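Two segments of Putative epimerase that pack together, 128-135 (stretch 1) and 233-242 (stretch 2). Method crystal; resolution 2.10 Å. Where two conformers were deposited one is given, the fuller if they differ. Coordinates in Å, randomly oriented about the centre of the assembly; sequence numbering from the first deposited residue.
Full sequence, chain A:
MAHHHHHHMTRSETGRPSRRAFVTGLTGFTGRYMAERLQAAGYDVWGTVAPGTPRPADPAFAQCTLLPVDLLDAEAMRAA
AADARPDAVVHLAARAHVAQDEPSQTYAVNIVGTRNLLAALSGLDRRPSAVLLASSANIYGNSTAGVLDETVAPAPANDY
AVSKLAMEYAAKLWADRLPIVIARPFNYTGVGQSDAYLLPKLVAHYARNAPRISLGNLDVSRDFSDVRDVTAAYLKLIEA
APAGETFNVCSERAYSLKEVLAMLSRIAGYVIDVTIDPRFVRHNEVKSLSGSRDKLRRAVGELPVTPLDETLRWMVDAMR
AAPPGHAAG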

# COMPACT_ATOMS: atom_id res chain seq x y z
N PRO A 128 -9.34 -15.25 -17.73
CA PRO A 128 -10.10 -16.11 -16.81
C PRO A 128 -11.46 -15.51 -16.44
O PRO A 128 -11.63 -14.30 -16.51
CB PRO A 128 -9.18 -16.23 -15.58
CG PRO A 128 -8.19 -15.12 -15.72
CD PRO A 128 -8.05 -14.82 -17.17
N SER A 129 -12.42 -16.36 -16.07
CA SER A 129 -13.75 -15.90 -15.66
C SER A 129 -13.75 -15.41 -14.21
O SER A 129 -14.65 -14.68 -13.78
CB SER A 129 -14.78 -17.03 -15.82
OG SER A 129 -14.79 -17.55 -17.13
N ALA A 130 -12.74 -15.82 -13.44
CA ALA A 130 -12.65 -15.42 -12.04
C ALA A 130 -11.22 -15.48 -11.53
O ALA A 130 -10.52 -16.49 -11.71
CB ALA A 130 -13.55 -16.29 -11.18
N VAL A 131 -10.78 -14.39 -10.91
CA VAL A 131 -9.46 -14.29 -10.31
C VAL A 131 -9.62 -13.94 -8.83
O VAL A 131 -9.97 -12.84 -8.49
CB VAL A 131 -8.61 -13.22 -11.01
CG1 VAL A 131 -7.19 -13.14 -10.40
CG2 VAL A 131 -8.56 -13.48 -12.51
N LEU A 132 -9.36 -14.90 -7.95
CA LEU A 132 -9.53 -14.70 -6.52
C LEU A 132 -8.18 -14.42 -5.88
O LEU A 132 -7.27 -15.24 -5.96
CB LEU A 132 -10.16 -15.93 -5.86
CG LEU A 132 -10.35 -15.84 -4.34
CD1 LEU A 132 -11.31 -14.72 -3.94
CD2 LEU A 132 -10.82 -17.17 -3.80
N LEU A 133 -8.04 -13.26 -5.26
CA LEU A 133 -6.80 -12.93 -4.58
C LEU A 133 -6.98 -13.09 -3.07
O LEU A 133 -7.93 -12.57 -2.50
CB LEU A 133 -6.37 -11.52 -4.93
CG LEU A 133 -6.35 -11.22 -6.44
CD1 LEU A 133 -5.95 -9.79 -6.71
CD2 LEU A 133 -5.41 -12.14 -7.17
N ALA A 134 -6.05 -13.79 -2.43
CA ALA A 134 -6.12 -13.91 -0.98
C ALA A 134 -5.39 -12.75 -0.33
O ALA A 134 -4.17 -12.69 -0.33
CB ALA A 134 -5.52 -15.26 -0.52
N SER A 135 -6.16 -11.80 0.21
CA SER A 135 -5.59 -10.77 1.07
C SER A 135 -5.57 -11.35 2.48
O SER A 135 -5.34 -12.55 2.67
CB SER A 135 -6.41 -9.48 1.00
OG SER A 135 -5.80 -8.42 1.72
N ALA A 233 -15.36 -21.67 0.89
CA ALA A 233 -15.80 -20.30 0.63
C ALA A 233 -15.09 -19.70 -0.59
O ALA A 233 -15.71 -19.04 -1.42
CB ALA A 233 -15.55 -19.42 1.86
N TYR A 234 -13.79 -19.94 -0.70
CA TYR A 234 -13.01 -19.50 -1.84
C TYR A 234 -13.61 -20.05 -3.15
O TYR A 234 -13.78 -19.33 -4.13
CB TYR A 234 -11.55 -19.94 -1.71
CG TYR A 234 -10.68 -19.13 -0.74
CD1 TYR A 234 -11.24 -18.17 0.09
CD2 TYR A 234 -9.30 -19.32 -0.69
CE1 TYR A 234 -10.45 -17.43 0.97
CE2 TYR A 234 -8.50 -18.58 0.19
CZ TYR A 234 -9.09 -17.63 1.02
OH TYR A 234 -8.32 -16.89 1.91
N LEU A 235 -13.98 -21.33 -3.14
CA LEU A 235 -14.58 -21.94 -4.32
C LEU A 235 -15.91 -21.27 -4.66
O LEU A 235 -16.18 -21.01 -5.83
CB LEU A 235 -14.78 -23.45 -4.11
CG LEU A 235 -15.54 -24.14 -5.25
CD1 LEU A 235 -14.78 -24.06 -6.57
CD2 LEU A 235 -15.88 -25.59 -4.89
N LYS A 236 -16.72 -20.98 -3.65
CA LYS A 236 -17.99 -20.31 -3.87
C LYS A 236 -17.78 -18.92 -4.47
O LYS A 236 -18.55 -18.49 -5.33
CB LYS A 236 -18.78 -20.21 -2.55
CG LYS A 236 -19.47 -21.50 -2.16
CD LYS A 236 -20.62 -21.80 -3.13
CE LYS A 236 -21.42 -23.03 -2.74
NZ LYS A 236 -20.65 -24.28 -2.97
N LEU A 237 -16.73 -18.23 -4.05
CA LEU A 237 -16.40 -16.94 -4.64
C LEU A 237 -15.97 -17.08 -6.10
O LEU A 237 -16.29 -16.23 -6.94
CB LEU A 237 -15.32 -16.24 -3.82
CG LEU A 237 -15.82 -15.77 -2.45
CD1 LEU A 237 -14.65 -15.22 -1.64
CD2 LEU A 237 -16.91 -14.71 -2.61
N ILE A 238 -15.21 -18.12 -6.39
CA ILE A 238 -14.85 -18.44 -7.77
C ILE A 238 -16.12 -18.65 -8.62
O ILE A 238 -16.28 -18.04 -9.67
CB ILE A 238 -13.95 -19.70 -7.83
CG1 ILE A 238 -12.54 -19.38 -7.31
CG2 ILE A 238 -13.93 -20.29 -9.23
CD1 ILE A 238 -11.77 -18.36 -8.15
N GLU A 239 -17.04 -19.48 -8.13
CA GLU A 239 -18.23 -19.85 -8.91
C GLU A 239 -19.14 -18.64 -9.15
O GLU A 239 -19.70 -18.48 -10.24
CB GLU A 239 -19.02 -20.94 -8.19
CG GLU A 239 -18.28 -22.26 -8.10
CD GLU A 239 -18.96 -23.26 -7.17
OE1 GLU A 239 -19.78 -22.85 -6.30
OE2 GLU A 239 -18.66 -24.46 -7.31
N ALA A 240 -19.28 -17.78 -8.15
CA ALA A 240 -20.13 -16.60 -8.26
C ALA A 240 -19.43 -15.47 -9.00
O ALA A 240 -20.07 -14.62 -9.61
CB ALA A 240 -20.59 -16.14 -6.88
N ALA A 241 -18.09 -15.48 -8.96
CA ALA A 241 -17.28 -14.43 -9.60
C ALA A 241 -17.78 -12.98 -9.43
O ALA A 241 -17.98 -12.28 -10.43
CB ALA A 241 -17.14 -14.75 -11.07
N PRO A 242 -17.98 -12.51 -8.18
CA PRO A 242 -18.44 -11.12 -8.04
C PRO A 242 -17.31 -10.10 -8.21
O PRO A 242 -16.79 -9.56 -7.23
CB PRO A 242 -19.00 -11.08 -6.62
CG PRO A 242 -18.24 -12.14 -5.90
CD PRO A 242 -17.87 -13.19 -6.89

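The contact joins the strand 130-134 to the helix 233-240 and the residue that follows it. The two elements are far apart in sequence: any touching pair is at least 100 positions apart. Their axes approach to 7.9 Å and run roughly antiparallel, at 147° between N-to-C directions. As a result the start of the strand lies near the end of the helix, and the end of the strand lies near Tyr 234. About 360 Å² of surface is buried, both sides summed.

Apolar packing between side chains makes up most of the contact. Leu 132 is at its centre and has the largest covered area of any residue here. Its CA-to-CB bond points toward the helix, and its side chain (chi1 t, chi2 p) meets three helix residues. Leu 132 CD2 lies 3.5 Å from Tyr 234 CB. Leu 132 CD1 lies 4.1 Å from Leu 237 CD1. Leu 132 CB lies 3.7 Å from Ile 238 CD1. The two methyls thus reach different neighbours, while the base of the side chain rests against the isoleucine. The three partners follow the helical repeat: Tyr 234, Leu 237 and Ile 238 are spaced three and one apart, so they share one side of the helix.

Ile 238 bridges two strand residues. Its CA-to-CB bond points sideways, but the end of its side chain comes nearer to the strand. With both chi angles in m, Ile 238 CD1 also lies 4.1 Å from Ala 130 CB. Ala 130 and Leu 132 are two apart in an extended strand, so both point toward the helix. Val 131, between them, points away.

At the helix end the side chains are small and the backbones come close. The CA atoms of Ala 130 and Ala 241 are 5.3 Å apart. Their methyls touch, with Ala 130 CB 3.9 Å from Ala 241 CB. Ala 241 is the first residue to leave helical phi/psi, and its phi is positive. Its CA-to-CB bond points toward the strand.

Some contacts pair a methyl with a backbone oxygen. Ala 130 CB lies 3.6 Å from Ile 238 O, and Ala 241 CB lies 3.7 Å from Ser 129 O. These are van der Waals contacts.

The tyrosine ring adds contacts at the other end. Leu 132 CD2 approaches it obliquely. Farther along the strand, Ala 134 CB lies 4.0 Å from Tyr 234 OH. The ring therefore extends the contact past Leu 132 to Ala 134, although the CA-to-CB bonds of Tyr 234 and Ala 134 both point sideways.

No hydrogen bond or salt bridge crosses the contact. The helix segment has polar interactions of its own. Ile 238 N donates to Tyr 234 O at 2.9 Å, and Ala 241 N donates to Leu 237 O at 2.8 Å. A long salt bridge joins Lys 236 NZ and Glu 239 OE1 at 3.7 Å. Neither residue touches the strand.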